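Local coordinates for protein AlyGC (Glaciecola chathamensis, PDB 5GKD) that breaks down alginate as a polysaccharide lyase of family 6, cleaving the chain probably by beta-elimination, at residues 586-589 / 590-593; 522-526 / 527-531. All coordinates share one frame; numbering follows the deposited sequence.

Contact 1: 586-589 / 590-593; sequences TGDL and FRLN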
# COMPACT_ATOMS: atom_id res chain seq x y z
N THR A 586 5.47 -22.88 0.36
CA THR A 586 5.53 -22.53 1.77
C THR A 586 4.58 -21.40 2.16
O THR A 586 4.23 -21.30 3.34
CB THR A 586 6.96 -22.12 2.15
OG1 THR A 586 7.37 -21.01 1.35
CG2 THR A 586 7.93 -23.28 1.96
N GLY A 587 4.17 -20.55 1.23
CA GLY A 587 3.26 -19.47 1.52
C GLY A 587 1.81 -19.89 1.36
O GLY A 587 1.45 -21.06 1.47
N ASP A 588 0.96 -18.90 1.12
CA ASP A 588 -0.43 -19.16 0.74
C ASP A 588 -0.53 -19.29 -0.77
O ASP A 588 0.36 -18.87 -1.52
CB ASP A 588 -1.35 -18.05 1.21
CG ASP A 588 -1.25 -17.78 2.69
OD1 ASP A 588 -1.48 -18.71 3.50
OD2 ASP A 588 -0.93 -16.64 3.05
N LEU A 589 -1.64 -19.87 -1.21
CA LEU A 589 -1.96 -19.92 -2.63
C LEU A 589 -2.51 -18.57 -3.11
O LEU A 589 -1.90 -17.92 -3.96
CB LEU A 589 -2.97 -21.03 -2.91
CG LEU A 589 -2.72 -22.18 -3.88
CD1 LEU A 589 -3.91 -22.34 -4.81
CD2 LEU A 589 -1.43 -22.04 -4.65
N PHE A 590 -3.65 -18.14 -2.57
CA PHE A 590 -4.27 -16.88 -2.94
C PHE A 590 -4.47 -16.02 -1.70
O PHE A 590 -5.17 -16.42 -0.76
CB PHE A 590 -5.60 -17.10 -3.67
CG PHE A 590 -5.44 -17.69 -5.04
CD1 PHE A 590 -5.19 -16.88 -6.12
CD2 PHE A 590 -5.51 -19.06 -5.25
CE1 PHE A 590 -5.02 -17.41 -7.38
CE2 PHE A 590 -5.36 -19.59 -6.50
CZ PHE A 590 -5.11 -18.76 -7.57
N ARG A 591 -3.83 -14.86 -1.68
CA ARG A 591 -3.92 -13.92 -0.57
C ARG A 591 -4.86 -12.80 -0.99
O ARG A 591 -4.46 -11.86 -1.69
CB ARG A 591 -2.53 -13.42 -0.20
CG ARG A 591 -1.70 -14.48 0.50
CD ARG A 591 -0.20 -14.23 0.36
NE ARG A 591 0.23 -13.02 1.05
CZ ARG A 591 0.35 -12.92 2.37
NH1 ARG A 591 0.06 -13.95 3.14
NH2 ARG A 591 0.76 -11.78 2.91
N LEU A 592 -6.13 -12.91 -0.58
CA LEU A 592 -7.22 -12.02 -0.96
C LEU A 592 -7.88 -11.42 0.26
O LEU A 592 -9.10 -11.26 0.32
CB LEU A 592 -8.26 -12.76 -1.79
CG LEU A 592 -8.10 -12.99 -3.29
CD1 LEU A 592 -7.06 -12.13 -3.95
CD2 LEU A 592 -7.89 -14.44 -3.59
N ASN A 593 -7.07 -11.08 1.26
CA ASN A 593 -7.53 -10.66 2.57
C ASN A 593 -6.82 -9.40 3.05
O ASN A 593 -6.51 -9.27 4.23
CB ASN A 593 -7.32 -11.78 3.58
CG ASN A 593 -5.86 -12.11 3.76
OD1 ASN A 593 -5.05 -11.83 2.89
ND2 ASN A 593 -5.51 -12.67 4.91

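Contact 2: 522-526 / 527-531; sequences NAPDA and AGNTL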
# COMPACT_ATOMS: atom_id res chain seq x y z
N ASN A 522 14.74 -21.82 -8.66
CA ASN A 522 15.83 -20.86 -8.74
C ASN A 522 15.44 -19.46 -8.30
O ASN A 522 16.22 -18.53 -8.52
CB ASN A 522 16.35 -20.83 -10.16
CG ASN A 522 16.75 -22.19 -10.62
OD1 ASN A 522 15.98 -22.90 -11.26
ND2 ASN A 522 17.95 -22.59 -10.25
N ALA A 523 14.28 -19.28 -7.69
CA ALA A 523 13.92 -17.98 -7.12
C ALA A 523 14.92 -17.59 -6.04
O ALA A 523 15.57 -18.44 -5.45
CB ALA A 523 12.51 -18.03 -6.55
N PRO A 524 15.06 -16.30 -5.73
CA PRO A 524 16.03 -15.89 -4.72
C PRO A 524 15.73 -16.53 -3.37
O PRO A 524 14.57 -16.78 -3.02
CB PRO A 524 15.87 -14.37 -4.66
CG PRO A 524 15.17 -14.00 -5.92
CD PRO A 524 14.26 -15.15 -6.18
N ASP A 525 16.80 -16.80 -2.62
CA ASP A 525 16.72 -17.47 -1.32
C ASP A 525 16.34 -16.43 -0.27
O ASP A 525 17.15 -15.96 0.53
CB ASP A 525 18.05 -18.16 -0.99
CG ASP A 525 17.95 -19.11 0.21
OD1 ASP A 525 17.01 -18.99 1.02
OD2 ASP A 525 18.83 -19.98 0.35
N ALA A 526 15.07 -16.05 -0.30
CA ALA A 526 14.56 -15.02 0.58
C ALA A 526 13.14 -15.36 0.96
O ALA A 526 12.39 -15.96 0.19
CB ALA A 526 14.64 -13.64 -0.08
N ALA A 527 12.77 -15.00 2.18
CA ALA A 527 11.40 -15.18 2.61
C ALA A 527 10.49 -14.16 1.91
O ALA A 527 10.91 -13.06 1.56
CB ALA A 527 11.30 -15.02 4.12
N GLY A 528 9.24 -14.55 1.70
CA GLY A 528 8.28 -13.60 1.17
C GLY A 528 8.31 -13.41 -0.32
O GLY A 528 7.87 -12.37 -0.81
N ASN A 529 8.83 -14.38 -1.07
CA ASN A 529 8.66 -14.35 -2.52
C ASN A 529 7.18 -14.48 -2.88
O ASN A 529 6.38 -15.03 -2.12
CB ASN A 529 9.44 -15.48 -3.20
CG ASN A 529 10.95 -15.33 -3.08
OD1 ASN A 529 11.46 -14.25 -2.76
ND2 ASN A 529 11.66 -16.43 -3.33
N THR A 530 6.84 -13.99 -4.06
CA THR A 530 5.46 -13.99 -4.53
C THR A 530 5.52 -14.28 -6.02
O THR A 530 5.95 -13.42 -6.79
CB THR A 530 4.77 -12.65 -4.26
OG1 THR A 530 5.50 -11.60 -4.90
CG2 THR A 530 4.69 -12.34 -2.77
N LEU A 531 5.10 -15.47 -6.43
CA LEU A 531 5.25 -15.85 -7.83
C LEU A 531 4.43 -14.94 -8.73
O LEU A 531 4.93 -14.42 -9.74
CB LEU A 531 4.87 -17.31 -8.04
CG LEU A 531 5.30 -17.85 -9.41
CD1 LEU A 531 6.77 -18.25 -9.41
CD2 LEU A 531 4.41 -19.02 -9.84
O HOH W 1 9.90 -16.91 -0.31

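Contact 1: 586-589 / 590-593
Asp588 and Arg591, three residues apart round a corner of the chain, form a salt bridge in which Arg591 NH1 gives a hydrogen bond to Asp588 OD2 at 2.9 Å. OD2 lies at the edge of the guanidinium, in its plane, and the two flat groups are nearly coplanar, 4° apart. A bend in the arginine chain (chi3 66°) turns the guanidinium toward the carboxylate. Nearer the backbone, the methylene carbon CG of Arg591 rests 3.4 Å from OD2 of Asp588. Both charges have further partners: Arg591 NE forms a salt bridge with Asp565, while Asp588 OD1 accepts from the backbone N of Ala620. Arginine suits the place because one flat head can serve two carboxylates through different nitrogens; an alanine here would probably leave Asp588 OD2 and the carboxylate of Asp565 without the cation they share.

The apolar part lies with Leu589 and Phe590, whose side chains run side by side in the same direction. Leu589 CD1 touches the ring of Phe590 at CE2, 3.5 Å away, and Phe590 continues inward to Ile575 and Val577 of strand 572-578, a place for a large hydrophobic residue.

The arrangement sits at a corner of a parallel beta-helix, where the loop after strand 581-585 turns into strand 590-592 on another face of the coil, charges on one side of the chain and the apolar pair on the other.

Contact 2: 522-526 / 527-531
The side-chain amide of Asn529 is the flat group round which this loop folds. Over one of its faces sits the carbonyl oxygen of Ala526, 3.6 Å from CG of Asn529; from the opposite face Ala523 CB comes to 3.7 Å from ND2 of Asn529, with the ring of Pro524 farther along that side. Within the amide plane, ND2 donates a nearly straight hydrogen bond to Pro524 O (2.9 Å, 166°). The amide oxygen OD1 is hydrogen-bonded to Ser500 OG. With CG beside its own backbone N (chi1 -67°), the amide reaches back across the loop, and asparagine suits the place by offering both a donor and an acceptor.

Pro524 O also receives a weak bond from Ala526 N, closing an inverse gamma turn centred on Asp525. A water bridges the loop's two limbs, donating to Ala526 O and accepting from Asn529 N. Between them Gly528 has backbone angles at which a CB would jam against the carbonyl oxygen of Ala527.

The loop leads from strand 517-519 to strand 530-534. Strand 551-555 of the next coil lies against Leu531, and Leu599 of the second subunit packs on Ala527.

Contact 2 comes first along the chain, and contact 1 lies two coils further on in the C-terminal beta-helix: strands 530-534 and 590-592 belong to one parallel sheet, with 564-565 between them. Their centres are 14 Å apart and their nearest atoms about 6 Å, so they do not touch. The loop of the intervening coil joins them instead. Asn558 bonds to Asp525 and to Thr586, Tyr561 packs on Ala523 and Asn529 and binds Thr586 through its backbone N, and His562 meets both Asn529 and Asp588. The calcium site, with Asn180 and Glu214, and the carbonate pocket belong to the other, N-terminal beta-helix.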